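PDB 3ROF: Low molecular weight protein-tyrosine-phosphatase PtpA from Staphylococcus aureus, which removes phosphate from phosphotyrosine residues of proteins and is probably secreted as an effector that counteracts host defences during infection. Local coordinates for residues S20-E24 and V41-G45; E24-Q29 and I68-M73. All coordinates share one frame; numbering follows the deposited sequence. Where two conformers were deposited one is given.

Interaction 1: residues S20-E24 and V41-G45; sequences SPMAE and VHSRG. With PO4 (phosphate ion), chain D.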
loop_
_atom_site.group_PDB
_atom_site.type_symbol
_atom_site.label_atom_id
_atom_site.label_comp_id
_atom_site.label_asym_id
_atom_site.label_seq_id
_atom_site.Cartn_x
_atom_site.Cartn_y
_atom_site.Cartn_z
ATOM N N SER A 20 0.393 -1.590 -5.018
ATOM C CA SER A 20 -0.385 -1.293 -3.830
ATOM C C SER A 20 -1.528 -2.283 -3.596
ATOM O O SER A 20 -1.810 -2.557 -2.440
ATOM C CB SER A 20 -0.844 0.166 -3.777
ATOM O OG SER A 20 -1.733 0.532 -4.824
ATOM N N PRO A 21 -2.186 -2.862 -4.627
ATOM C CA PRO A 21 -3.166 -3.887 -4.297
ATOM C C PRO A 21 -2.496 -5.105 -3.664
ATOM O O PRO A 21 -3.052 -5.741 -2.765
ATOM C CB PRO A 21 -3.812 -4.237 -5.661
ATOM C CG PRO A 21 -3.625 -2.991 -6.468
ATOM C CD PRO A 21 -2.238 -2.496 -6.065
ATOM N N MET A 22 -1.318 -5.478 -4.175
ATOM C CA MET A 22 -0.650 -6.617 -3.598
ATOM C C MET A 22 -0.360 -6.383 -2.106
ATOM O O MET A 22 -0.607 -7.245 -1.251
ATOM C CB MET A 22 0.660 -6.935 -4.343
ATOM C CG MET A 22 1.160 -8.282 -3.971
ATOM S SD MET A 22 2.850 -8.664 -4.495
ATOM C CE MET A 22 2.726 -8.540 -6.274
ATOM N N ALA A 23 0.199 -5.208 -1.805
ATOM C CA ALA A 23 0.507 -4.858 -0.443
ATOM C C ALA A 23 -0.753 -4.815 0.440
ATOM O O ALA A 23 -0.744 -5.282 1.565
ATOM C CB ALA A 23 1.260 -3.538 -0.379
ATOM N N GLU A 24 -1.838 -4.209 -0.090
ATOM C CA GLU A 24 -3.073 -4.118 0.662
ATOM C C GLU A 24 -3.546 -5.500 1.053
ATOM O O GLU A 24 -3.928 -5.740 2.203
ATOM C CB GLU A 24 -4.150 -3.407 -0.166
ATOM C CG GLU A 24 -5.509 -3.461 0.455
ATOM C CD GLU A 24 -6.632 -2.885 -0.378
ATOM O OE1 GLU A 24 -6.417 -2.340 -1.469
ATOM O OE2 GLU A 24 -7.802 -3.045 0.082
ATOM N N VAL A 41 -7.059 -1.276 6.001
ATOM C CA VAL A 41 -6.128 -1.115 4.903
ATOM C C VAL A 41 -6.853 -0.645 3.648
ATOM O O VAL A 41 -8.001 -1.064 3.377
ATOM C CB VAL A 41 -5.385 -2.430 4.638
ATOM C CG1 VAL A 41 -4.165 -2.180 3.769
ATOM C CG2 VAL A 41 -4.938 -3.104 5.934
ATOM N N HIS A 42 -6.164 0.213 2.896
ATOM C CA HIS A 42 -6.675 0.803 1.661
ATOM C C HIS A 42 -5.567 0.822 0.624
ATOM O O HIS A 42 -4.390 0.658 0.960
ATOM C CB HIS A 42 -7.075 2.256 1.915
ATOM C CG HIS A 42 -7.987 2.448 3.073
ATOM N ND1 HIS A 42 -9.346 2.669 2.950
ATOM C CD2 HIS A 42 -7.721 2.521 4.390
ATOM C CE1 HIS A 42 -9.873 2.851 4.150
ATOM N NE2 HIS A 42 -8.905 2.783 5.036
ATOM N N SER A 43 -5.910 1.163 -0.609
ATOM C CA SER A 43 -4.901 1.460 -1.603
ATOM C C SER A 43 -5.421 2.478 -2.613
ATOM O O SER A 43 -6.636 2.567 -2.862
ATOM C CB SER A 43 -4.424 0.191 -2.305
ATOM O OG SER A 43 -5.461 -0.441 -3.031
ATOM N N ARG A 44 -4.466 3.205 -3.206
ATOM C CA ARG A 44 -4.757 4.205 -4.204
ATOM C C ARG A 44 -3.640 4.191 -5.232
ATOM O O ARG A 44 -2.510 3.780 -4.942
ATOM C CB ARG A 44 -4.815 5.603 -3.579
ATOM C CG ARG A 44 -5.891 5.873 -2.556
ATOM C CD ARG A 44 -7.264 5.828 -3.178
ATOM N NE ARG A 44 -8.324 6.309 -2.278
ATOM C CZ ARG A 44 -8.988 5.534 -1.444
ATOM N NH1 ARG A 44 -8.677 4.246 -1.311
ATOM N NH2 ARG A 44 -9.942 6.065 -0.677
ATOM N N GLY A 45 -3.961 4.776 -6.392
ATOM C CA GLY A 45 -2.996 5.005 -7.440
ATOM C C GLY A 45 -3.015 6.483 -7.816
ATOM O O GLY A 45 -4.077 7.036 -8.035
HETATM P P PO4 D . -11.933 2.993 0.475
HETATM O O1 PO4 D . -12.681 2.374 1.631
HETATM O O2 PO4 D . -12.238 4.457 0.430
HETATM O O3 PO4 D . -10.422 2.941 0.619
HETATM O O4 PO4 D . -12.345 2.415 -0.858
#
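Ser43 OG gives a short hydrogen bond of 2.6 Å to Glu24 OE1, meeting that oxygen almost in line with its C-O bond. Glu24 gets there by an extended chain whose CG lies anti to the backbone N (chi1 171°), which carries the carboxylate over the strand, CG passing Val41 CG1 at 3.8 Å. Its other oxygen, OE2, is held in a salt bridge by Arg28, so each carboxylate oxygen has its own partner. Asn16 ND2 bonds to Ser43 OG and also to Ser20 OG. On the far face of the strand His42 and Arg44 turn away from the helix and grip one phosphate oxygen: His42 ND1 lies 2.6 Å and Arg44 NH1 2.9 Å from PO4 O3, which lies at the edge of the imidazole and of the guanidinium, while Arg44 NH2 reaches PO4 O2. The same NH1 bonds to Ser43 O from above its carbonyl plane. Helix and strand run antiparallel, their axes 7.8 Å apart, as crossover helix and second strand of a beta-alpha-beta unit (strand 7-13, helix 19-33, strand 39-45) whose first strand ends at Cys13, the probable nucleophile, beside Ser20.

Interaction 2: residues E24-Q29 and I68-M73; sequences EAIMRQ and IPFDGM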
loop_
_atom_site.group_PDB
_atom_site.type_symbol
_atom_site.label_atom_id
_atom_site.label_comp_id
_atom_site.label_asym_id
_atom_site.label_seq_id
_atom_site.Cartn_x
_atom_site.Cartn_y
_atom_site.Cartn_z
ATOM N N GLU A 24 -1.838 -4.209 -0.090
ATOM C CA GLU A 24 -3.073 -4.118 0.662
ATOM C C GLU A 24 -3.546 -5.500 1.053
ATOM O O GLU A 24 -3.928 -5.740 2.203
ATOM C CB GLU A 24 -4.150 -3.407 -0.166
ATOM C CG GLU A 24 -5.509 -3.461 0.455
ATOM C CD GLU A 24 -6.632 -2.885 -0.378
ATOM O OE1 GLU A 24 -6.417 -2.340 -1.469
ATOM O OE2 GLU A 24 -7.802 -3.045 0.082
ATOM N N ALA A 25 -3.599 -6.419 0.080
ATOM C CA ALA A 25 -4.139 -7.743 0.352
ATOM C C ALA A 25 -3.263 -8.504 1.362
ATOM O O ALA A 25 -3.772 -9.172 2.257
ATOM C CB ALA A 25 -4.253 -8.515 -0.941
ATOM N N ILE A 26 -1.947 -8.431 1.184
ATOM C CA ILE A 26 -1.040 -9.114 2.103
ATOM C C ILE A 26 -1.210 -8.547 3.522
ATOM O O ILE A 26 -1.296 -9.274 4.489
ATOM C CB ILE A 26 0.426 -8.995 1.624
ATOM C CG1 ILE A 26 0.635 -9.760 0.328
ATOM C CG2 ILE A 26 1.389 -9.425 2.737
ATOM C CD1 ILE A 26 1.916 -9.423 -0.378
ATOM N N MET A 27 -1.214 -7.216 3.634
ATOM C CA MET A 27 -1.349 -6.548 4.918
ATOM C C MET A 27 -2.656 -6.921 5.618
ATOM O O MET A 27 -2.666 -7.248 6.815
ATOM C CB MET A 27 -1.276 -5.029 4.702
ATOM C CG MET A 27 -1.346 -4.178 5.952
ATOM S SD MET A 27 0.224 -4.224 6.819
ATOM C CE MET A 27 -0.008 -2.822 7.929
ATOM N N ARG A 28 -3.761 -6.896 4.850
ATOM C CA ARG A 28 -5.047 -7.261 5.445
ATOM C C ARG A 28 -5.016 -8.683 5.999
ATOM O O ARG A 28 -5.484 -8.942 7.122
ATOM C CB ARG A 28 -6.163 -7.118 4.409
ATOM C CG ARG A 28 -7.517 -7.560 4.937
ATOM C CD ARG A 28 -8.642 -7.286 3.922
ATOM N NE ARG A 28 -8.793 -5.848 3.739
ATOM C CZ ARG A 28 -8.520 -5.169 2.629
ATOM N NH1 ARG A 28 -8.250 -5.783 1.498
ATOM N NH2 ARG A 28 -8.541 -3.854 2.671
ATOM N N GLN A 29 -4.479 -9.625 5.231
ATOM C CA GLN A 29 -4.432 -10.993 5.700
ATOM C C GLN A 29 -3.492 -11.133 6.893
ATOM O O GLN A 29 -3.773 -11.896 7.812
ATOM C CB GLN A 29 -4.024 -11.925 4.559
ATOM C CG GLN A 29 -4.043 -13.382 4.986
ATOM C CD GLN A 29 -5.461 -13.876 5.305
ATOM O OE1 GLN A 29 -6.436 -13.594 4.601
ATOM N NE2 GLN A 29 -5.566 -14.655 6.375
ATOM N N ILE A 68 -4.203 -15.634 -0.623
ATOM C CA ILE A 68 -4.458 -14.327 -0.033
ATOM C C ILE A 68 -5.670 -13.731 -0.767
ATOM O O ILE A 68 -5.594 -13.461 -1.955
ATOM C CB ILE A 68 -3.227 -13.404 -0.144
ATOM C CG1 ILE A 68 -2.025 -14.042 0.545
ATOM C CG2 ILE A 68 -3.544 -12.042 0.430
ATOM C CD1 ILE A 68 -0.733 -13.317 0.238
ATOM N N PRO A 69 -6.789 -13.492 -0.080
ATOM C CA PRO A 69 -7.959 -12.937 -0.775
ATOM C C PRO A 69 -7.831 -11.474 -1.152
ATOM O O PRO A 69 -7.141 -10.677 -0.493
ATOM C CB PRO A 69 -9.103 -13.137 0.225
ATOM C CG PRO A 69 -8.463 -13.263 1.520
ATOM C CD PRO A 69 -7.058 -13.750 1.341
ATOM N N PHE A 70 -8.461 -11.125 -2.265
ATOM C CA PHE A 70 -8.522 -9.742 -2.718
ATOM C C PHE A 70 -9.936 -9.372 -3.194
ATOM O O PHE A 70 -10.114 -8.459 -3.979
ATOM C CB PHE A 70 -7.465 -9.437 -3.796
ATOM C CG PHE A 70 -7.508 -10.343 -4.971
ATOM C CD1 PHE A 70 -8.200 -9.999 -6.111
ATOM C CD2 PHE A 70 -6.805 -11.513 -4.970
ATOM C CE1 PHE A 70 -8.238 -10.856 -7.226
ATOM C CE2 PHE A 70 -6.821 -12.361 -6.073
ATOM C CZ PHE A 70 -7.543 -12.033 -7.198
ATOM N N ASP A 71 -10.955 -10.054 -2.647
ATOM C CA ASP A 71 -12.352 -9.815 -3.015
ATOM C C ASP A 71 -12.712 -8.353 -2.903
ATOM O O ASP A 71 -12.464 -7.727 -1.882
ATOM C CB ASP A 71 -13.255 -10.616 -2.100
ATOM C CG ASP A 71 -12.975 -12.051 -2.213
ATOM O OD1 ASP A 71 -13.658 -12.676 -3.043
ATOM O OD2 ASP A 71 -12.014 -12.508 -1.569
ATOM N N GLY A 72 -13.285 -7.801 -3.975
ATOM C CA GLY A 72 -13.802 -6.449 -3.948
ATOM C C GLY A 72 -12.751 -5.372 -4.171
ATOM O O GLY A 72 -13.097 -4.202 -4.271
ATOM N N MET A 73 -11.470 -5.732 -4.252
ATOM C CA MET A 73 -10.425 -4.724 -4.393
ATOM C C MET A 73 -10.342 -4.259 -5.850
ATOM O O MET A 73 -10.155 -5.056 -6.757
ATOM C CB MET A 73 -9.103 -5.294 -3.962
ATOM C CG MET A 73 -8.992 -5.487 -2.454
ATOM S SD MET A 73 -7.477 -6.292 -1.894
ATOM C CE MET A 73 -6.274 -5.483 -2.937
HETATM O O HOH W 1 -6.397 -10.148 2.107
HETATM O O HOH W 2 -8.859 -8.462 0.749
#
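Met73 and Arg28 meet because both chains turn near their ends: Met73 bends at its last torsion (chi3 42°), swinging CE back toward Glu24, and Arg28, extended through chi2, bends at chi3 (-66°) to lay its guanidinium beside the sulfur. Met73 SD sits 3.5 Å from Arg28 NH1, at the edge of the guanidinium and in its plane, as the two chains run antiparallel alongside one another. Glu24 OE2 lies in the same plane, between the two terminal nitrogens of Arg28: NH2, at 2.8 Å, uses the anti lone pair, whereas NH1 comes from above the carboxylate plane. This double grip probably fixes the rotation of the guanidinium, and Met73 CE packs at 3.5 Å against Glu24 OE1, the oxygen that Ser43 holds.

Farther along, Ala25 CB fits against the loop, touching Ile68 CG2 at 3.8 Å and Pro69 O, with Phe70 CB and Met73 SD a little farther off. Ile68 CG2 also rests on Ala25 O, and its other branch ends in CD1, 3.8 Å from Ile26 CG1. Gln29 lies across the Pro69 ring, its OE1 3.3 Å from Pro69 CD, while NE2 is bonded to Asp33 of the same helix.

Water joins the two backbones. One molecule donates to both Ala25 O and Pro69 O; a second accepts from Arg28 NH1 and donates to Pro69 O, at 3.1 Å, so this carbonyl receives two waters. Phe70 turns its ring toward helix 57-65, and a type II beta turn, closed by Met73 N to Phe70 O with Gly72 at positive phi, brings Met73 back to helix 19-33. This is loop-on-helix packing, in which the connection following helix 57-65 packs along helix 19-33, on a face that carries Ala25, Arg28 and Gln29, in this phosphatase fold.

How the interactions relate
Both contacts use helix 19-33, and their centres lie 9 Å apart. Interaction 1 sets its first turns against edge strand 39-45 of the four-stranded parallel sheet; interaction 2 sets the next turns against the loop after helix 57-65. Along the chain the segments alternate: 20-24, 24-29, 41-45, then 68-73. Glu24 belongs to both and so ties strand and loop contacts to one turn of the helix. The contacts also touch directly, as where Val41 O lies 2.9 Å from Arg28 NH2. One helix thus joins sheet and loop, with the probable active-site residues Cys13 and Arg19 near its N-terminal end, on the side of interaction 1.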